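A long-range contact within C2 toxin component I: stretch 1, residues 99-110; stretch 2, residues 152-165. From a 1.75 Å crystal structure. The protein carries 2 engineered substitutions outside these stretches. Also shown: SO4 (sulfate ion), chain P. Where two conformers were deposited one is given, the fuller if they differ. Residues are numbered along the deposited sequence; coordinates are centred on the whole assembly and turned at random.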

# COMPACT_ATOMS: atom_id res chain seq x y z
N ILE A 99 19.69 -9.22 9.05
CA ILE A 99 19.52 -9.72 7.69
C ILE A 99 18.53 -10.90 7.77
O ILE A 99 18.66 -11.77 8.63
CB ILE A 99 20.86 -10.20 7.15
CG1 ILE A 99 21.81 -8.98 7.01
CG2 ILE A 99 20.70 -10.92 5.79
CD1 ILE A 99 23.21 -9.38 6.83
N GLY A 100 17.60 -10.99 6.82
CA GLY A 100 16.72 -12.14 6.82
C GLY A 100 15.73 -12.00 5.67
O GLY A 100 15.98 -11.27 4.73
N TYR A 101 14.64 -12.75 5.74
CA TYR A 101 13.76 -12.94 4.59
C TYR A 101 12.42 -12.32 4.93
O TYR A 101 11.78 -12.73 5.94
CB TYR A 101 13.55 -14.41 4.34
CG TYR A 101 14.80 -15.16 4.04
CD1 TYR A 101 15.62 -14.80 2.96
CD2 TYR A 101 15.20 -16.25 4.86
CE1 TYR A 101 16.79 -15.56 2.65
CE2 TYR A 101 16.40 -16.99 4.57
CZ TYR A 101 17.17 -16.63 3.49
OH TYR A 101 18.34 -17.32 3.16
N VAL A 102 11.97 -11.37 4.13
CA VAL A 102 10.67 -10.76 4.43
C VAL A 102 9.49 -11.55 3.84
O VAL A 102 9.62 -12.21 2.82
CB VAL A 102 10.60 -9.25 4.01
CG1 VAL A 102 11.39 -8.39 5.00
CG2 VAL A 102 11.15 -9.01 2.61
N ASN A 103 8.34 -11.48 4.50
CA ASN A 103 7.20 -12.30 4.05
C ASN A 103 6.45 -11.66 2.88
O ASN A 103 5.37 -11.06 3.09
CB ASN A 103 6.31 -12.66 5.23
CG ASN A 103 5.76 -11.46 6.00
OD1 ASN A 103 6.37 -10.36 6.11
ND2 ASN A 103 4.60 -11.68 6.60
N PHE A 104 7.03 -11.69 1.67
CA PHE A 104 6.30 -11.30 0.42
C PHE A 104 6.14 -12.53 -0.44
O PHE A 104 7.16 -13.20 -0.74
CB PHE A 104 7.02 -10.25 -0.43
CG PHE A 104 6.85 -8.87 0.07
CD1 PHE A 104 7.66 -8.38 1.12
CD2 PHE A 104 5.95 -8.02 -0.57
CE1 PHE A 104 7.50 -7.07 1.56
CE2 PHE A 104 5.76 -6.74 -0.09
CZ PHE A 104 6.53 -6.25 0.96
N THR A 105 4.91 -12.81 -0.87
CA THR A 105 4.65 -13.84 -1.90
C THR A 105 4.69 -13.23 -3.29
O THR A 105 4.68 -11.98 -3.42
CB THR A 105 3.22 -14.44 -1.72
OG1 THR A 105 2.29 -13.38 -1.87
CG2 THR A 105 3.08 -15.03 -0.32
N PRO A 106 4.74 -14.08 -4.36
CA PRO A 106 4.66 -13.47 -5.70
C PRO A 106 3.45 -12.55 -5.87
O PRO A 106 3.62 -11.47 -6.43
CB PRO A 106 4.57 -14.69 -6.64
CG PRO A 106 5.32 -15.80 -5.86
CD PRO A 106 4.98 -15.54 -4.40
N LYS A 107 2.27 -12.95 -5.38
CA LYS A 107 1.08 -12.07 -5.58
C LYS A 107 1.30 -10.69 -4.98
O LYS A 107 0.87 -9.69 -5.55
CB LYS A 107 -0.22 -12.66 -4.96
CG LYS A 107 -0.85 -13.71 -5.79
CD LYS A 107 -1.88 -14.47 -4.96
CE LYS A 107 -2.51 -15.59 -5.82
NZ LYS A 107 -3.77 -16.20 -5.25
N GLU A 108 1.97 -10.64 -3.82
CA GLU A 108 2.28 -9.36 -3.16
C GLU A 108 3.36 -8.51 -3.83
O GLU A 108 3.61 -7.37 -3.42
CB GLU A 108 2.70 -9.63 -1.70
CG GLU A 108 1.61 -10.30 -0.89
CD GLU A 108 2.06 -10.49 0.54
OE1 GLU A 108 2.90 -11.37 0.77
OE2 GLU A 108 1.60 -9.72 1.42
N LEU A 109 4.04 -9.09 -4.84
CA LEU A 109 4.94 -8.36 -5.72
C LEU A 109 4.25 -8.11 -7.05
O LEU A 109 4.90 -7.82 -8.03
CB LEU A 109 6.25 -9.18 -5.93
CG LEU A 109 7.01 -9.45 -4.64
CD1 LEU A 109 8.14 -10.45 -4.91
CD2 LEU A 109 7.61 -8.15 -4.03
N GLY A 110 2.92 -8.27 -7.09
CA GLY A 110 2.18 -8.09 -8.34
C GLY A 110 2.45 -9.11 -9.45
O GLY A 110 2.25 -8.81 -10.63
N ASN A 152 16.28 -17.50 9.37
CA ASN A 152 17.08 -18.53 8.73
C ASN A 152 16.28 -19.30 7.69
O ASN A 152 15.08 -18.97 7.46
CB ASN A 152 17.75 -19.49 9.75
CG ASN A 152 16.74 -20.30 10.55
OD1 ASN A 152 15.66 -20.62 10.06
ND2 ASN A 152 17.08 -20.63 11.81
N ASP A 153 16.90 -20.30 7.05
CA ASP A 153 16.19 -20.91 5.89
C ASP A 153 14.98 -21.74 6.30
O ASP A 153 14.20 -22.16 5.42
CB ASP A 153 17.12 -21.73 4.99
CG ASP A 153 18.10 -20.90 4.23
OD1 ASP A 153 18.19 -19.66 4.41
OD2 ASP A 153 18.83 -21.52 3.42
N ASN A 154 14.80 -22.01 7.60
CA ASN A 154 13.58 -22.67 8.06
C ASN A 154 12.35 -21.82 7.77
O ASN A 154 11.22 -22.34 7.75
CB ASN A 154 13.65 -23.03 9.55
CG ASN A 154 14.55 -24.21 9.81
OD1 ASN A 154 14.99 -24.87 8.88
ND2 ASN A 154 14.85 -24.45 11.07
N SER A 155 12.57 -20.52 7.54
CA SER A 155 11.49 -19.61 7.24
C SER A 155 11.03 -19.70 5.80
O SER A 155 9.95 -19.23 5.52
CB SER A 155 11.88 -18.16 7.55
OG SER A 155 11.94 -17.99 8.96
N ILE A 156 11.82 -20.32 4.92
CA ILE A 156 11.45 -20.42 3.51
C ILE A 156 10.36 -21.47 3.32
O ILE A 156 10.55 -22.63 3.71
CB ILE A 156 12.67 -20.74 2.66
CG1 ILE A 156 13.70 -19.61 2.78
CG2 ILE A 156 12.26 -20.99 1.17
CD1 ILE A 156 15.06 -20.01 2.22
N ASN A 157 9.21 -21.07 2.77
CA ASN A 157 8.15 -21.99 2.36
C ASN A 157 8.53 -22.54 0.99
O ASN A 157 8.55 -21.80 0.02
CB ASN A 157 6.84 -21.20 2.26
CG ASN A 157 5.64 -22.08 1.91
OD1 ASN A 157 5.79 -23.17 1.33
ND2 ASN A 157 4.45 -21.60 2.28
N GLU A 158 8.83 -23.85 0.91
CA GLU A 158 9.34 -24.45 -0.33
C GLU A 158 8.32 -24.31 -1.47
O GLU A 158 8.69 -24.32 -2.65
CB GLU A 158 9.69 -25.93 -0.13
CG GLU A 158 8.49 -26.88 0.06
CD GLU A 158 8.91 -28.35 0.24
OE1 GLU A 158 10.10 -28.61 0.47
OE2 GLU A 158 8.03 -29.25 0.17
N SER A 159 7.05 -24.15 -1.11
CA SER A 159 6.03 -24.05 -2.15
C SER A 159 5.97 -22.66 -2.80
O SER A 159 5.25 -22.49 -3.80
CB SER A 159 4.65 -24.44 -1.60
OG SER A 159 4.12 -23.38 -0.79
N VAL A 160 6.65 -21.66 -2.21
CA VAL A 160 6.59 -20.25 -2.68
C VAL A 160 7.91 -20.04 -3.44
O VAL A 160 8.97 -20.21 -2.86
CB VAL A 160 6.47 -19.29 -1.50
CG1 VAL A 160 6.56 -17.81 -1.98
CG2 VAL A 160 5.11 -19.52 -0.72
N PRO A 161 7.84 -19.80 -4.77
CA PRO A 161 9.03 -19.86 -5.63
C PRO A 161 9.89 -18.59 -5.65
O PRO A 161 10.81 -18.52 -6.43
CB PRO A 161 8.43 -20.13 -7.01
CG PRO A 161 7.10 -19.39 -6.95
CD PRO A 161 6.58 -19.69 -5.58
N VAL A 162 9.55 -17.61 -4.81
CA VAL A 162 10.43 -16.43 -4.63
C VAL A 162 10.83 -16.29 -3.17
O VAL A 162 10.07 -16.68 -2.25
CB VAL A 162 9.77 -15.10 -5.12
CG1 VAL A 162 9.30 -15.30 -6.57
CG2 VAL A 162 8.64 -14.68 -4.16
N ILE A 163 12.01 -15.72 -2.96
CA ILE A 163 12.54 -15.47 -1.60
C ILE A 163 12.97 -14.01 -1.66
O ILE A 163 13.66 -13.63 -2.57
CB ILE A 163 13.75 -16.38 -1.26
CG1 ILE A 163 13.33 -17.86 -1.14
CG2 ILE A 163 14.37 -16.00 0.09
CD1 ILE A 163 14.54 -18.75 -1.29
N VAL A 164 12.54 -13.18 -0.69
CA VAL A 164 12.96 -11.82 -0.65
C VAL A 164 13.83 -11.57 0.56
O VAL A 164 13.35 -11.70 1.67
CB VAL A 164 11.68 -10.89 -0.59
CG1 VAL A 164 12.08 -9.41 -0.64
CG2 VAL A 164 10.74 -11.24 -1.79
N LYS A 165 15.09 -11.26 0.31
CA LYS A 165 16.11 -11.07 1.39
C LYS A 165 16.37 -9.56 1.51
O LYS A 165 16.44 -8.86 0.49
CB LYS A 165 17.41 -11.78 0.99
CG LYS A 165 18.48 -11.80 2.06
CD LYS A 165 19.68 -12.65 1.59
CE LYS A 165 20.73 -12.66 2.62
NZ LYS A 165 21.83 -13.54 2.02
S SO4 P . 0.68 -13.70 7.87
O1 SO4 P . 1.21 -14.20 9.14
O2 SO4 P . -0.11 -12.47 8.04
O3 SO4 P . 1.78 -13.41 6.94
O4 SO4 P . -0.26 -14.71 7.36
O HOH W 1 20.40 -16.45 1.60
O HOH W 2 10.77 -14.23 1.37
O HOH W 3 8.77 -15.07 -0.25

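Strands 99-102 and 162-165 run roughly antiparallel, 139° between their directions, and the backbones separate from the Tyr101-Lys165 pair (CA-CA 4.4 Å) toward Pro106 and Val162 (CA-CA 6.6 Å). One direct backbone hydrogen bond joins them, Val102 N to Val164 O at 2.8 Å; the same carbonyl also receives a CA-H...O contact from Tyr101 CA (3.2 Å). Beyond this point water fills the gap: water 2 bridges Val102 O and Val164 N, and water 3 donates to both Phe104 O and Val162 O.

Tyr101 is the large bump on one side of the sheet. Its ring lies in a hollow lined by Ile156, whose CG1 sits over one face, by Ile163, whose CG2 reaches Tyr101 CD1 at 3.4 Å, and by CB of Lys165. At the edge of the ring, Tyr101 OH donates to the carboxylate oxygen Asp153 OD1 (2.7 Å), while water 1 links the hydroxyl to Lys165 NZ. Lys165, fully extended, lays its CE against Ile99 CG2 (3.6 Å).

On the other side, Val164 fills a hollow among Val102, Phe104 and Leu109; its CG1 meets Val102 CG2 at 3.4 Å. Farther along, Pro106 CD packs against two valine methyls, Val160 CG1 (3.7 Å) and Val162 CG2 (3.8 Å), a purely apolar fit.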